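Side-chain contacts in SusD superfamily protein (Bacteroides fragilis NCTC 9343, PDB 3NQP), which probably binds glycans at the outer membrane, as SusD-family lipoproteins do when capturing carbohydrate for uptake: residues Asp29-His34 / Tyr121-Phe126; Val138-Thr143 / Met167-Ser172. All coordinates share one frame; numbering follows the deposited sequence. Where two conformers were deposited one is given.

Contact 1 of 2, residues Asp29-His34 / Tyr121-Phe126; sequences DGIHKH and YGLRAF. With EDO (1,2-ethanediol), chain G.
The apolar part of this contact is a meeting of methyl groups between Leu-123 and Ile-31. CD1 of Leu-123 presses on CG2 of Ile-31 at 3.4 Å, tighter than usual for two carbons, and the two side chains cross at a slant. Ile-31 presents this methyl because CG2 lies anti to its backbone N, while Leu-123 extends its chain (chi2 176°), which carries CD1 outward from helix 110-135. CA of Ile-31 and CA of Leu-123 are 9.1 Å apart, a gap that branched aliphatic chains bridge well from both helices.

The same Leu-123 methyl also rests over the His-32 imidazole. CD1 sits 4.1 Å above one face of the ring, displaced toward its rim, and Trp-198 from a nearby loop also touches Leu-123. Helices 21-37 and 110-135, which meet here, belong to the N-terminal helical region of the SusD fold, related to tetratricopeptide repeats. Helix 89-102 adds Leu-95 against Ile-31.

Polar interactions hold the imidazole. Its ND1 bonds to the carbonyl of Ile-28, one turn back, and its NE2 to the backbone N of Trp-198, consistent with a neutral ring carrying its proton on ND1. With both nitrogens engaged, a histidine can be buried here and still offer the face of its ring to the leucine methyl.

Lys-33, on another side of helix 21-37, binds a 1,2-ethanediol molecule instead: its NZ donates to O1 of the diol at 2.7 Å and weakly to O2 at 3.4 Å. That diol probably comes from the crystallisation liquor, and its O2 lies 3.7 Å from CB of His-32.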
ATOM      1  N   ASP A  29       8.397   7.663 -19.551  0.60 16.89           N
ATOM      2  CA  ASP A  29       7.592   8.616 -18.809  0.60 17.90           C
ATOM      3  C   ASP A  29       6.128   8.247 -18.807  0.60 16.13           C
ATOM      4  O   ASP A  29       5.464   8.356 -17.780  0.60 16.06           O
ATOM      5  CB  ASP A  29       7.780  10.041 -19.348  0.60 19.94           C
ATOM      6  CG  ASP A  29       9.128  10.623 -18.976  0.60 19.59           C
ATOM      7  OD1 ASP A  29       9.958   9.920 -18.365  0.60 24.11           O
ATOM      8  OD2 ASP A  29       9.349  11.799 -19.283  0.60 25.23           O
ATOM      9  N   GLY A  30       5.625   7.831 -19.965  1.00 17.87           N
ATOM     10  CA  GLY A  30       4.227   7.406 -20.101  1.00 19.09           C
ATOM     11  C   GLY A  30       3.933   6.210 -19.232  1.00 15.59           C
ATOM     12  O   GLY A  30       2.892   6.149 -18.595  1.00 13.34           O
ATOM     13  N   ILE A  31       4.816   5.229 -19.263  1.00 15.84           N
ATOM     14  CA  ILE A  31       4.684   4.049 -18.377  1.00 15.85           C
ATOM     15  C   ILE A  31       4.549   4.506 -16.915  1.00 14.72           C
ATOM     16  O   ILE A  31       3.709   3.987 -16.166  1.00 13.38           O
ATOM     17  CB  ILE A  31       5.856   3.050 -18.539  1.00 14.88           C
ATOM     18  CG1 ILE A  31       5.699   2.209 -19.829  1.00 17.67           C
ATOM     19  CG2 ILE A  31       6.002   2.147 -17.242  1.00 13.20           C
ATOM     20  CD1 ILE A  31       7.020   1.533 -20.311  1.00 12.57           C
ATOM     21  N   HIS A  32       5.356   5.481 -16.500  1.00 15.09           N
ATOM     22  CA  HIS A  32       5.257   5.942 -15.112  1.00 16.55           C
ATOM     23  C   HIS A  32       3.958   6.721 -14.790  1.00 16.24           C
ATOM     24  O   HIS A  32       3.461   6.659 -13.686  1.00 11.68           O
ATOM     25  CB  HIS A  32       6.522   6.707 -14.676  1.00 18.01           C
ATOM     26  CG  HIS A  32       7.681   5.805 -14.414  1.00 15.57           C
ATOM     27  ND1 HIS A  32       8.455   5.274 -15.430  1.00 17.06           N
ATOM     28  CD2 HIS A  32       8.155   5.276 -13.262  1.00 13.29           C
ATOM     29  CE1 HIS A  32       9.362   4.470 -14.909  1.00 16.42           C
ATOM     30  NE2 HIS A  32       9.216   4.469 -13.594  1.00 15.57           N
ATOM     31  N   LYS A  33       3.424   7.463 -15.753  1.00 17.10           N
ATOM     32  CA  LYS A  33       2.212   8.230 -15.514  1.00 15.08           C
ATOM     33  C   LYS A  33       1.007   7.263 -15.470  1.00 15.11           C
ATOM     34  O   LYS A  33       0.045   7.494 -14.758  1.00 13.95           O
ATOM     35  CB  LYS A  33       2.024   9.324 -16.561  1.00 17.71           C
ATOM     36  CG  LYS A  33       3.160  10.408 -16.517  1.00 19.00           C
ATOM     37  CD  LYS A  33       2.802  11.672 -17.266  1.00 31.17           C
ATOM     38  CE  LYS A  33       3.936  12.751 -17.216  1.00 40.72           C
ATOM     39  NZ  LYS A  33       4.970  12.543 -16.109  1.00 37.60           N
ATOM     40  N   HIS A  34       1.062   6.186 -16.239  0.50 14.36           N
ATOM     41  CA  HIS A  34       0.001   5.189 -16.199  0.50 13.45           C
ATOM     42  C   HIS A  34       0.078   4.432 -14.884  0.50 13.96           C
ATOM     43  O   HIS A  34      -0.942   3.967 -14.362  0.50 12.85           O
ATOM     44  CB  HIS A  34       0.120   4.205 -17.374  0.50 14.42           C
ATOM     45  CG  HIS A  34      -0.432   4.724 -18.666  0.50 17.48           C
ATOM     46  ND1 HIS A  34       0.197   4.526 -19.881  0.50 24.25           N
ATOM     47  CD2 HIS A  34      -1.554   5.428 -18.939  0.50 23.18           C
ATOM     48  CE1 HIS A  34      -0.511   5.089 -20.843  0.50 20.39           C
ATOM     49  NE2 HIS A  34      -1.580   5.643 -20.300  0.50 20.00           N
ATOM     50  N   TYR A 121      10.906  -4.479 -16.519  1.00 14.43           N
ATOM     51  CA  TYR A 121      10.717  -5.823 -15.940  1.00 14.86           C
ATOM     52  C   TYR A 121      10.295  -5.770 -14.489  1.00 13.10           C
ATOM     53  O   TYR A 121       9.458  -6.561 -14.060  1.00 12.63           O
ATOM     54  CB  TYR A 121      11.976  -6.646 -16.066  1.00 13.32           C
ATOM     55  CG  TYR A 121      12.203  -7.263 -17.427  1.00 16.52           C
ATOM     56  CD1 TYR A 121      11.622  -8.501 -17.752  1.00 13.13           C
ATOM     57  CD2 TYR A 121      13.036  -6.674 -18.369  1.00 17.53           C
ATOM     58  CE1 TYR A 121      11.852  -9.116 -18.967  1.00 17.66           C
ATOM     59  CE2 TYR A 121      13.247  -7.289 -19.621  1.00 16.81           C
ATOM     60  CZ  TYR A 121      12.665  -8.518 -19.888  1.00 21.55           C
ATOM     61  OH  TYR A 121      12.878  -9.155 -21.075  1.00 16.55           O
ATOM     62  N   GLY A 122      10.844  -4.820 -13.730  1.00 14.12           N
ATOM     63  CA  GLY A 122      10.399  -4.599 -12.369  1.00 10.27           C
ATOM     64  C   GLY A 122       8.916  -4.268 -12.275  1.00 12.12           C
ATOM     65  O   GLY A 122       8.204  -4.748 -11.383  1.00 13.40           O
ATOM     66  N   LEU A 123       8.460  -3.385 -13.146  1.00 12.03           N
ATOM     67  CA  LEU A 123       7.081  -2.943 -13.141  1.00 10.96           C
ATOM     68  C   LEU A 123       6.145  -4.017 -13.635  1.00 10.66           C
ATOM     69  O   LEU A 123       4.988  -4.091 -13.184  1.00 11.56           O
ATOM     70  CB  LEU A 123       6.926  -1.679 -13.990  1.00 10.79           C
ATOM     71  CG  LEU A 123       7.498  -0.400 -13.380  1.00 12.45           C
ATOM     72  CD1 LEU A 123       7.350   0.788 -14.391  1.00 14.98           C
ATOM     73  CD2 LEU A 123       6.884  -0.027 -12.027  1.00 11.92           C
ATOM     74  N   ARG A 124       6.622  -4.898 -14.510  1.00 11.87           N
ATOM     75  CA  ARG A 124       5.753  -5.982 -14.951  1.00 11.64           C
ATOM     76  C   ARG A 124       5.543  -6.971 -13.786  1.00 11.67           C
ATOM     77  O   ARG A 124       4.418  -7.442 -13.577  1.00 12.61           O
ATOM     78  CB  ARG A 124       6.267  -6.717 -16.170  1.00 11.76           C
ATOM     79  CG  ARG A 124       5.219  -7.638 -16.764  1.00 12.71           C
ATOM     80  CD  ARG A 124       5.635  -8.052 -18.188  1.00 14.13           C
ATOM     81  NE  ARG A 124       6.803  -8.933 -18.163  1.00 16.37           N
ATOM     82  CZ  ARG A 124       7.368  -9.456 -19.251  1.00 15.13           C
ATOM     83  NH1 ARG A 124       6.894  -9.165 -20.460  1.00 16.51           N
ATOM     84  NH2 ARG A 124       8.388 -10.286 -19.135  1.00 18.34           N
ATOM     85  N   ALA A 125       6.593  -7.226 -13.005  1.00 12.26           N
ATOM     86  CA  ALA A 125       6.461  -7.965 -11.758  1.00 12.53           C
ATOM     87  C   ALA A 125       5.469  -7.279 -10.796  1.00 12.06           C
ATOM     88  O   ALA A 125       4.676  -7.929 -10.130  1.00 10.90           O
ATOM     89  CB  ALA A 125       7.832  -8.093 -11.055  1.00 11.38           C
ATOM     90  N   PHE A 126       5.603  -5.966 -10.661  1.00 11.65           N
ATOM     91  CA  PHE A 126       4.783  -5.208  -9.749  1.00 14.50           C
ATOM     92  C   PHE A 126       3.300  -5.406 -10.050  1.00 12.28           C
ATOM     93  O   PHE A 126       2.516  -5.692  -9.157  1.00 12.43           O
ATOM     94  CB  PHE A 126       5.153  -3.735  -9.829  1.00 13.45           C
ATOM     95  CG  PHE A 126       4.274  -2.855  -9.014  1.00 11.58           C
ATOM     96  CD1 PHE A 126       4.555  -2.637  -7.684  1.00 17.27           C
ATOM     97  CD2 PHE A 126       3.183  -2.241  -9.580  1.00 19.13           C
ATOM     98  CE1 PHE A 126       3.759  -1.826  -6.932  1.00 14.89           C
ATOM     99  CE2 PHE A 126       2.368  -1.418  -8.831  1.00 21.81           C
ATOM    100  CZ  PHE A 126       2.661  -1.215  -7.494  1.00 17.56           C
TER
HETATM  101  C1  EDO G1007       6.805  12.056 -12.979  1.00 41.99           C
HETATM  102  O1  EDO G1007       5.478  12.402 -13.427  1.00 45.18           O
HETATM  103  C2  EDO G1007       7.057  10.573 -13.222  1.00 38.78           C
HETATM  104  O2  EDO G1007       7.040  10.350 -14.639  1.00 46.66           O

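Contact 2 of 2, residues Val138-Thr143 / Met167-Ser172; sequences VPLRLT and MTQIKS
Gln-169 and Leu-142 approach from opposite directions, the glutamine from helix 163-181 and the leucine from the loop, so the amide end of one meets the methyl fork of the other. Both Leu-142 methyls lie on the same side of the amide plane. CD1 is the closer, 3.3 Å from OE1 and 3.6 Å from CD of Gln-169, whereas CD2 stands 3.9 Å from NE2. The methyls therefore rest on the flat group without a hydrogen bond to it.

The glutamine reaches this position by leaving the helix with CG anti to its backbone N (chi1 -177°) and then bending at chi2 (61°), which tips NE2 toward the C-terminal end of the helix, where it bonds OD2 of Asp-173, one turn further on. The bond probably fixes the amide's rotation, and the same carboxylate pairs with Arg-124 of helix 110-135. A glutamine suits this site because its amide can serve the carboxylate while offering the leucine a flat surface.

Leu-140 meets the glutamine nearer its root: its CD2 lies 4.1 Å from CB of Gln-169, the two side chains crossing obliquely. Residues 138-143 are part of the irregular connection between helices 110-135 and 163-181, in the SusD-like N-terminal region, with leucines two positions apart, both directed at the second helix. The intervening Arg-141 points elsewhere, its guanidinium making a cation-pi contact with Phe-89, while its carbonyl accepts bonds from Tyr-128 and Asn-96. Tyr-128 also touches Leu-140, so this leucine is lodged between the helix that precedes the loop and the one that follows it.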
ATOM      1  N   VAL A 138      -4.396 -15.541 -13.242  1.00 15.68           N
ATOM      2  CA  VAL A 138      -4.876 -14.549 -14.211  1.00 15.98           C
ATOM      3  C   VAL A 138      -4.248 -14.865 -15.571  1.00 16.14           C
ATOM      4  O   VAL A 138      -3.252 -15.604 -15.638  1.00 16.04           O
ATOM      5  CB  VAL A 138      -4.457 -13.100 -13.841  1.00 17.95           C
ATOM      6  CG1 VAL A 138      -5.128 -12.629 -12.510  1.00 11.09           C
ATOM      7  CG2 VAL A 138      -2.920 -12.961 -13.846  1.00 15.28           C
ATOM      8  N   PRO A 139      -4.798 -14.308 -16.664  1.00 15.12           N
ATOM      9  CA  PRO A 139      -4.168 -14.500 -17.979  1.00 15.80           C
ATOM     10  C   PRO A 139      -2.736 -14.005 -17.976  1.00 16.37           C
ATOM     11  O   PRO A 139      -2.463 -12.949 -17.397  1.00 15.58           O
ATOM     12  CB  PRO A 139      -5.010 -13.613 -18.897  1.00 16.71           C
ATOM     13  CG  PRO A 139      -6.326 -13.497 -18.229  1.00 18.42           C
ATOM     14  CD  PRO A 139      -6.019 -13.489 -16.764  1.00 14.19           C
ATOM     15  N   LEU A 140      -1.807 -14.750 -18.571  1.00 15.20           N
ATOM     16  CA  LEU A 140      -0.424 -14.284 -18.649  1.00 19.04           C
ATOM     17  C   LEU A 140      -0.148 -13.662 -20.018  1.00 22.53           C
ATOM     18  O   LEU A 140       0.300 -14.354 -20.948  1.00 18.24           O
ATOM     19  CB  LEU A 140       0.586 -15.413 -18.379  1.00 19.34           C
ATOM     20  CG  LEU A 140       0.971 -15.684 -16.948  1.00 22.79           C
ATOM     21  CD1 LEU A 140       1.936 -16.907 -16.895  1.00 23.98           C
ATOM     22  CD2 LEU A 140       1.578 -14.368 -16.271  1.00 14.07           C
ATOM     23  N   ARG A 141      -0.414 -12.361 -20.123  1.00 21.52           N
ATOM     24  CA  ARG A 141      -0.109 -11.580 -21.323  1.00 22.03           C
ATOM     25  C   ARG A 141       1.311 -11.067 -21.258  1.00 22.53           C
ATOM     26  O   ARG A 141       1.636 -10.188 -20.441  1.00 19.26           O
ATOM     27  CB  ARG A 141      -1.083 -10.408 -21.472  1.00 21.20           C
ATOM     28  CG  ARG A 141      -2.525 -10.865 -21.541  1.00 29.15           C
ATOM     29  CD  ARG A 141      -3.453  -9.944 -22.326  1.00 40.29           C
ATOM     30  NE  ARG A 141      -4.613 -10.676 -22.858  1.00 43.63           N
ATOM     31  CZ  ARG A 141      -5.728 -10.947 -22.177  1.00 51.31           C
ATOM     32  NH1 ARG A 141      -5.878 -10.556 -20.902  1.00 51.06           N
ATOM     33  NH2 ARG A 141      -6.709 -11.620 -22.774  1.00 52.94           N
ATOM     34  N   LEU A 142       2.156 -11.618 -22.131  1.00 24.15           N
ATOM     35  CA  LEU A 142       3.584 -11.291 -22.168  1.00 25.84           C
ATOM     36  C   LEU A 142       4.106 -10.788 -23.547  1.00 29.68           C
ATOM     37  O   LEU A 142       5.209 -10.263 -23.633  1.00 27.55           O
ATOM     38  CB  LEU A 142       4.407 -12.521 -21.723  1.00 25.92           C
ATOM     39  CG  LEU A 142       4.059 -13.093 -20.344  1.00 20.79           C
ATOM     40  CD1 LEU A 142       4.809 -14.422 -20.048  1.00 26.39           C
ATOM     41  CD2 LEU A 142       4.335 -12.013 -19.271  1.00 26.16           C
ATOM     42  N   THR A 143       3.321 -10.972 -24.604  1.00 34.18           N
ATOM     43  CA  THR A 143       3.717 -10.585 -25.956  1.00 37.64           C
ATOM     44  C   THR A 143       2.562  -9.865 -26.606  1.00 37.06           C
ATOM     45  O   THR A 143       2.559  -8.638 -26.621  1.00 40.87           O
ATOM     46  CB  THR A 143       4.107 -11.818 -26.791  1.00 39.90           C
ATOM     47  OG1 THR A 143       2.999 -12.720 -26.851  1.00 39.84           O
ATOM     48  CG2 THR A 143       5.334 -12.550 -26.159  1.00 40.48           C
HETATM   49  N   MSE A 167       3.276 -16.709 -10.617  1.00 14.58           N
HETATM   50  CA  MSE A 167       4.399 -16.404  -9.710  1.00 14.27           C
HETATM   51  C   MSE A 167       5.737 -16.781 -10.338  1.00 15.07           C
HETATM   52  O   MSE A 167       6.751 -16.131 -10.110  1.00 13.73           O
HETATM   53  CB  MSE A 167       4.266 -17.158  -8.390  1.00 11.90           C
HETATM   54  CG  MSE A 167       5.303 -16.735  -7.340  1.00 14.21           C
HETATM   55 SE   MSE A 167       5.503 -14.833  -7.007  0.75  6.54          SE
HETATM   56  CE  MSE A 167       3.881 -14.458  -6.054  1.00  9.13           C
ATOM     57  N   THR A 168       5.756 -17.845 -11.113  1.00 13.09           N
ATOM     58  CA  THR A 168       6.987 -18.175 -11.852  1.00 13.31           C
ATOM     59  C   THR A 168       7.407 -16.979 -12.717  1.00 11.81           C
ATOM     60  O   THR A 168       8.589 -16.618 -12.744  1.00 11.52           O
ATOM     61  CB  THR A 168       6.815 -19.473 -12.645  1.00 16.62           C
ATOM     62  OG1 THR A 168       6.650 -20.518 -11.684  1.00 17.93           O
ATOM     63  CG2 THR A 168       8.015 -19.771 -13.538  1.00 15.97           C
ATOM     64  N   GLN A 169       6.438 -16.329 -13.357  1.00 11.98           N
ATOM     65  CA  GLN A 169       6.702 -15.224 -14.228  1.00 13.64           C
ATOM     66  C   GLN A 169       7.131 -14.006 -13.449  1.00 11.86           C
ATOM     67  O   GLN A 169       8.052 -13.284 -13.864  1.00 13.18           O
ATOM     68  CB  GLN A 169       5.460 -14.841 -15.020  1.00 14.66           C
ATOM     69  CG  GLN A 169       5.720 -13.692 -16.023  1.00 11.49           C
ATOM     70  CD  GLN A 169       6.757 -14.044 -17.070  1.00 21.69           C
ATOM     71  OE1 GLN A 169       6.807 -15.173 -17.548  1.00 21.59           O
ATOM     72  NE2 GLN A 169       7.589 -13.067 -17.441  1.00 19.33           N
ATOM     73  N   ILE A 170       6.416 -13.755 -12.349  1.00 11.44           N
ATOM     74  CA  ILE A 170       6.765 -12.645 -11.478  1.00 12.97           C
ATOM     75  C   ILE A 170       8.245 -12.775 -11.070  1.00 11.88           C
ATOM     76  O   ILE A 170       9.019 -11.839 -11.154  1.00 14.93           O
ATOM     77  CB  ILE A 170       5.874 -12.599 -10.242  1.00 10.64           C
ATOM     78  CG1 ILE A 170       4.461 -12.117 -10.590  1.00 15.56           C
ATOM     79  CG2 ILE A 170       6.455 -11.687  -9.231  1.00 10.36           C
ATOM     80  CD1 ILE A 170       3.453 -12.295  -9.409  1.00 11.84           C
ATOM     81  N   LYS A 171       8.631 -13.941 -10.596  1.00 14.40           N
ATOM     82  CA  LYS A 171       9.997 -14.124 -10.106  1.00 13.64           C
ATOM     83  C   LYS A 171      11.029 -14.073 -11.262  1.00 14.47           C
ATOM     84  O   LYS A 171      12.118 -13.516 -11.108  1.00 14.78           O
ATOM     85  CB  LYS A 171      10.086 -15.426  -9.297  1.00 14.24           C
ATOM     86  CG  LYS A 171       9.402 -15.290  -7.893  1.00 12.88           C
ATOM     87  CD  LYS A 171       9.356 -16.582  -7.086  1.00 14.65           C
ATOM     88  CE  LYS A 171       8.786 -16.424  -5.668  1.00 16.25           C
ATOM     89  NZ  LYS A 171       8.646 -17.758  -4.964  1.00 10.16           N
ATOM     90  N   SER A 172      10.687 -14.619 -12.425  1.00 15.05           N
ATOM     91  CA  SER A 172      11.569 -14.476 -13.585  1.00 15.85           C
ATOM     92  C   SER A 172      11.801 -13.005 -13.905  1.00 15.50           C
ATOM     93  O   SER A 172      12.942 -12.563 -14.109  1.00 15.95           O
ATOM     94  CB  SER A 172      10.957 -15.184 -14.776  1.00 16.50           C
ATOM     95  OG  SER A 172      11.753 -14.972 -15.904  1.00 17.30           O
TER

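Overall arrangement
Contact 1 is buried, whereas contact 2 lies near the surface; their centres are about 15 Å apart, on the same side of the chain's centre. Helix 110-135 links them: it supplies one segment of contact 1 and leads into the loop of contact 2, which then packs against the following helix, 163-181. Arg-124, on the contact 1 segment of helix 110-135, reaches Gln-169 and Leu-142 of contact 2. The chemistry follows position. The interior contact joins two helices through methyls and a histidine whose nitrogens are both bonded, while the outer one joins loop to helix through leucines and a glutamine amide, a polar group more easily accommodated where burial is incomplete.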